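Local coordinates for protein glycogen synthase (Cyanobacterium sp. CLg1, PDB 6GNF) that is a glycogen (starch) synthase of the glycosyltransferase type, built from two Rossmann-like domains, with adenosine-5'-diphosphate and a glycan bound, at residues W103-H107 and V108-K112; A268-S272 and P273-H277. All blocks are in the same frame, centred on the assembly; numbering follows the deposited sequence.

Contact 1 of 2, residues W103-H107 and V108-K112; sequences WVDHH and VYLSK
With CG of His106 swung opposite its own backbone N (chi1 -163°), the imidazole turns its edge to the start of the following turn and ND1 meets Val108 N at 3.3 Å. The N-H lies almost in the ring plane and the bond is nearly straight, at 172°. Both methyls of Val108 pack beside the same nitrogen, CG2 at 3.7 Å from ND1, while NE2 of the ring is held by Thr87 OG1. His106 thus acts as N-cap of the short helix 107-110, where strand 99-105 of the mixed sheet in the N-terminal Rossmann-like domain gives way to a single helical turn. Its carbonyl O takes two more amides: Leu110 N at 3.2 Å, close to the line of the C=O, and Tyr109 N from above the carbonyl plane. Tyr109 reaches back to the strand end, its side chain crossing that of Val104, with CE2 4.0 Å from Val104 CG1 and CD2 3.9 Å from His106 CB; its OH bonds to the carbonyl O of Arg135 on helix 132-144. At the far end of the turn, Ser111 N bonds His107 O at 3.1 Å, and Ser111 OG approaches that oxygen from the opposite face of its plane.

Contact 2 of 2, residues A268-S272 and P273-H277; sequences ALTVS and PNFAH
Ser272 OG is the polar atom gripped here: it accepts the amide of Phe275, N to OG 3.1 Å with an angle of 152° at the hydrogen, and is also hydrogen-bonded to the carbonyl O of Pro435. A chi1 of 78° sets this hydroxyl between the backbone N and the carbonyl carbon of Ser272, from where it leans over the first turn of helix 273-281, and it also presses against Phe275 CB. One residue further on, Ala276 N closes the turn on the carbonyl O of Ser272 at 3.1 Å, so side chain and backbone of the same serine hold two successive amides. Pro273, in the first helical position after the cap, has no N-H to satisfy.

Thr270, the last residue of the strand, turns both its branches to the helix. OG1 comes up in the plane of the Phe275 ring, at the edge, 3.3 Å from CD2, and the two side chains cross at about a right angle; the hydroxyl is also hydrogen-bonded to Leu200 O on the adjacent strand 195-200. The methyl CG2 lies against Ala276 CB at 3.6 Å. Val271, between Thr270 and Ser272, points away from the helix and touches the AC1 unit of the bound glycan. The end of Asn274 leads away from the strand, ND2 bonding to Gly456 O. Strand, short bend and capped helix, with Val271 of the bend in the glycan pocket, follow the usual plan of a Rossmann-like domain, which builds its pocket at the C-terminal ends of the parallel strands.

How the contacts relate
Both contacts lie at the end of a strand of the same nine-stranded mixed sheet, where the chain turns into a helix, but they do not touch: their centres are 32 Å apart, on opposite sides of the chain's centre, and their nearest atoms about 19 Å. Contact 2 is the buried one, its centre about 13 Å from that of the chain and beside the bound glycan; contact 1, centred about 22 Å from the chain centre, is only partly buried and its helix stops after one turn. An imidazole caps one helix, a hydroxyl the other. Arg64 and Arg90 form salt bridges to Asp105 near contact 1, whereas contact 2 has mainly hydroxyls, carbonyls and small apolar groups, with the Asp460 carboxylate accepting from Asn274 N.

Contact 1 of 2, residues W103-H107 and V108-K112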
loop_
_atom_site.group_PDB
_atom_site.type_symbol
_atom_site.label_atom_id
_atom_site.label_comp_id
_atom_site.label_asym_id
_atom_site.label_seq_id
_atom_site.Cartn_x
_atom_site.Cartn_y
_atom_site.Cartn_z
ATOM N N TRP A 103 -12.913 4.394 -14.996
ATOM C CA TRP A 103 -12.373 3.058 -15.158
ATOM C C TRP A 103 -12.058 2.789 -16.616
ATOM O O TRP A 103 -12.915 2.912 -17.492
ATOM C CB TRP A 103 -13.382 2.033 -14.680
ATOM C CG TRP A 103 -13.953 2.331 -13.341
ATOM C CD1 TRP A 103 -15.206 2.778 -13.076
ATOM C CD2 TRP A 103 -13.296 2.198 -12.074
ATOM N NE1 TRP A 103 -15.382 2.924 -11.724
ATOM C CE2 TRP A 103 -14.232 2.562 -11.085
ATOM C CE3 TRP A 103 -12.024 1.784 -11.680
ATOM C CZ2 TRP A 103 -13.933 2.552 -9.732
ATOM C CZ3 TRP A 103 -11.718 1.770 -10.315
ATOM C CH2 TRP A 103 -12.668 2.156 -9.360
ATOM N N VAL A 104 -10.818 2.399 -16.871
ATOM C CA VAL A 104 -10.349 2.143 -18.216
ATOM C C VAL A 104 -10.689 0.710 -18.588
ATOM O O VAL A 104 -10.193 -0.230 -17.977
ATOM C CB VAL A 104 -8.831 2.367 -18.314
ATOM C CG1 VAL A 104 -8.355 2.177 -19.746
ATOM C CG2 VAL A 104 -8.473 3.756 -17.815
ATOM N N ASP A 105 -11.507 0.546 -19.621
ATOM C CA ASP A 105 -12.012 -0.761 -19.997
ATOM C C ASP A 105 -11.294 -1.321 -21.224
ATOM O O ASP A 105 -11.209 -0.680 -22.268
ATOM C CB ASP A 105 -13.504 -0.689 -20.281
ATOM C CG ASP A 105 -14.088 -2.035 -20.701
ATOM O OD1 ASP A 105 -14.131 -2.997 -19.901
ATOM O OD2 ASP A 105 -14.518 -2.133 -21.877
ATOM N N HIS A 106 -10.801 -2.550 -21.093
ATOM C CA HIS A 106 -10.149 -3.267 -22.180
ATOM C C HIS A 106 -10.123 -4.750 -21.842
ATOM O O HIS A 106 -10.042 -5.117 -20.677
ATOM C CB HIS A 106 -8.718 -2.769 -22.375
ATOM C CG HIS A 106 -8.127 -3.139 -23.695
ATOM N ND1 HIS A 106 -7.583 -4.379 -23.952
ATOM C CD2 HIS A 106 -8.009 -2.433 -24.843
ATOM C CE1 HIS A 106 -7.158 -4.426 -25.200
ATOM N NE2 HIS A 106 -7.403 -3.257 -25.766
ATOM N N HIS A 107 -10.144 -5.587 -22.870
ATOM C CA HIS A 107 -10.122 -7.036 -22.708
ATOM C C HIS A 107 -8.985 -7.516 -21.774
ATOM O O HIS A 107 -9.198 -8.406 -20.975
ATOM C CB HIS A 107 -10.096 -7.705 -24.107
ATOM C CG HIS A 107 -9.657 -9.132 -24.115
ATOM N ND1 HIS A 107 -10.545 -10.175 -23.931
ATOM C CD2 HIS A 107 -8.455 -9.703 -24.371
ATOM C CE1 HIS A 107 -9.901 -11.325 -24.030
ATOM N NE2 HIS A 107 -8.631 -11.066 -24.290
ATOM N N VAL A 108 -7.825 -6.868 -21.809
ATOM C CA VAL A 108 -6.676 -7.319 -21.034
ATOM C C VAL A 108 -6.802 -7.008 -19.552
ATOM O O VAL A 108 -6.001 -7.513 -18.779
ATOM C CB VAL A 108 -5.327 -6.736 -21.544
ATOM C CG1 VAL A 108 -5.147 -7.016 -23.024
ATOM C CG2 VAL A 108 -5.214 -5.240 -21.267
ATOM N N TYR A 109 -7.736 -6.132 -19.170
ATOM C CA TYR A 109 -7.994 -5.870 -17.758
ATOM C C TYR A 109 -9.125 -6.734 -17.228
ATOM O O TYR A 109 -9.008 -7.291 -16.141
ATOM C CB TYR A 109 -8.343 -4.407 -17.511
ATOM C CG TYR A 109 -7.295 -3.416 -17.926
ATOM C CD1 TYR A 109 -5.966 -3.569 -17.551
ATOM C CD2 TYR A 109 -7.636 -2.293 -18.670
ATOM C CE1 TYR A 109 -5.008 -2.651 -17.932
ATOM C CE2 TYR A 109 -6.683 -1.372 -19.050
ATOM C CZ TYR A 109 -5.368 -1.558 -18.676
ATOM O OH TYR A 109 -4.421 -0.651 -19.060
ATOM N N LEU A 110 -10.211 -6.840 -17.987
ATOM C CA LEU A 110 -11.424 -7.470 -17.482
ATOM C C LEU A 110 -11.323 -8.983 -17.467
ATOM O O LEU A 110 -11.618 -9.626 -16.456
ATOM C CB LEU A 110 -12.624 -7.063 -18.339
ATOM C CG LEU A 110 -14.008 -7.412 -17.799
ATOM C CD1 LEU A 110 -14.292 -6.648 -16.522
ATOM C CD2 LEU A 110 -15.071 -7.115 -18.845
ATOM N N SER A 111 -10.898 -9.539 -18.594
ATOM C CA SER A 111 -10.984 -10.977 -18.843
ATOM C C SER A 111 -9.747 -11.793 -18.410
ATOM O O SER A 111 -9.586 -12.944 -18.846
ATOM C CB SER A 111 -11.270 -11.209 -20.333
ATOM O OG SER A 111 -10.198 -10.711 -21.119
ATOM N N LYS A 112 -8.900 -11.229 -17.544
ATOM C CA LYS A 112 -7.774 -11.983 -16.969
ATOM C C LYS A 112 -8.266 -13.137 -16.081
ATOM O O LYS A 112 -7.723 -14.250 -16.117
ATOM C CB LYS A 112 -6.842 -11.062 -16.173
ATOM C CG LYS A 112 -5.999 -10.144 -17.039
ATOM C CD LYS A 112 -5.020 -10.926 -17.906
ATOM C CE LYS A 112 -3.968 -10.025 -18.534
ATOM N NZ LYS A 112 -2.950 -10.806 -19.287
#

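Contact 2 of 2, residues A268-S272 and P273-H277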
loop_
_atom_site.group_PDB
_atom_site.type_symbol
_atom_site.label_atom_id
_atom_site.label_comp_id
_atom_site.label_asym_id
_atom_site.label_seq_id
_atom_site.Cartn_x
_atom_site.Cartn_y
_atom_site.Cartn_z
ATOM N N ALA A 268 8.351 14.709 -6.478
ATOM C CA ALA A 268 8.283 13.347 -5.977
ATOM C C ALA A 268 7.924 13.375 -4.500
ATOM O O ALA A 268 8.521 14.115 -3.731
ATOM C CB ALA A 268 9.614 12.655 -6.190
ATOM N N LEU A 269 6.891 12.622 -4.133
ATOM C CA LEU A 269 6.430 12.521 -2.751
ATOM C C LEU A 269 6.370 11.069 -2.324
ATOM O O LEU A 269 6.320 10.151 -3.153
ATOM C CB LEU A 269 5.024 13.108 -2.608
ATOM C CG LEU A 269 4.800 14.574 -2.972
ATOM C CD1 LEU A 269 3.330 14.930 -2.874
ATOM C CD2 LEU A 269 5.618 15.475 -2.066
ATOM N N THR A 270 6.337 10.855 -1.014
ATOM C CA THR A 270 6.089 9.517 -0.484
ATOM C C THR A 270 5.255 9.567 0.806
ATOM O O THR A 270 4.810 10.643 1.219
ATOM C CB THR A 270 7.398 8.721 -0.319
ATOM O OG1 THR A 270 7.088 7.343 -0.071
ATOM C CG2 THR A 270 8.254 9.287 0.799
ATOM N N VAL A 271 5.049 8.409 1.432
ATOM C CA VAL A 271 3.958 8.251 2.383
ATOM C C VAL A 271 4.365 8.318 3.869
ATOM O O VAL A 271 3.560 8.008 4.748
ATOM C CB VAL A 271 3.147 6.980 2.069
ATOM C CG1 VAL A 271 2.424 7.149 0.740
ATOM C CG2 VAL A 271 4.034 5.743 2.027
ATOM N N SER A 272 5.590 8.765 4.146
ATOM C CA SER A 272 5.995 9.200 5.494
ATOM C C SER A 272 7.350 9.921 5.427
ATOM O O SER A 272 8.193 9.573 4.592
ATOM C CB SER A 272 6.079 8.034 6.490
ATOM O OG SER A 272 7.258 7.285 6.321
ATOM N N PRO A 273 7.546 10.962 6.266
ATOM C CA PRO A 273 8.829 11.676 6.303
ATOM C C PRO A 273 10.024 10.773 6.597
ATOM O O PRO A 273 11.108 10.994 6.080
ATOM C CB PRO A 273 8.672 12.660 7.468
ATOM C CG PRO A 273 7.216 12.751 7.746
ATOM C CD PRO A 273 6.563 11.510 7.223
ATOM N N ASN A 274 9.850 9.797 7.476
ATOM C CA ASN A 274 10.978 8.943 7.850
ATOM C C ASN A 274 11.332 7.972 6.734
ATOM O O ASN A 274 12.503 7.643 6.560
ATOM C CB ASN A 274 10.708 8.192 9.164
ATOM C CG ASN A 274 11.932 7.448 9.668
ATOM O OD1 ASN A 274 12.994 8.035 9.852
ATOM N ND2 ASN A 274 11.797 6.145 9.870
ATOM N N PHE A 275 10.327 7.505 5.995
ATOM C CA PHE A 275 10.591 6.663 4.830
ATOM C C PHE A 275 11.345 7.441 3.755
ATOM O O PHE A 275 12.278 6.912 3.148
ATOM C CB PHE A 275 9.305 6.088 4.255
ATOM C CG PHE A 275 9.524 5.188 3.065
ATOM C CD1 PHE A 275 10.337 4.067 3.169
ATOM C CD2 PHE A 275 8.912 5.456 1.854
ATOM C CE1 PHE A 275 10.539 3.237 2.082
ATOM C CE2 PHE A 275 9.109 4.629 0.763
ATOM C CZ PHE A 275 9.922 3.517 0.878
ATOM N N ALA A 276 10.951 8.696 3.540
ATOM C CA ALA A 276 11.625 9.557 2.561
ATOM C C ALA A 276 13.104 9.675 2.920
ATOM O O ALA A 276 13.978 9.577 2.060
ATOM C CB ALA A 276 10.979 10.936 2.536
ATOM N N HIS A 277 13.353 9.880 4.209
ATOM C CA HIS A 277 14.696 9.922 4.761
ATOM C C HIS A 277 15.463 8.637 4.465
ATOM O O HIS A 277 16.620 8.689 4.085
ATOM C CB HIS A 277 14.595 10.134 6.266
ATOM C CG HIS A 277 15.879 10.528 6.905
ATOM N ND1 HIS A 277 16.986 9.708 6.880
ATOM C CD2 HIS A 277 16.221 11.601 7.659
ATOM C CE1 HIS A 277 17.968 10.277 7.551
ATOM N NE2 HIS A 277 17.530 11.426 8.033
#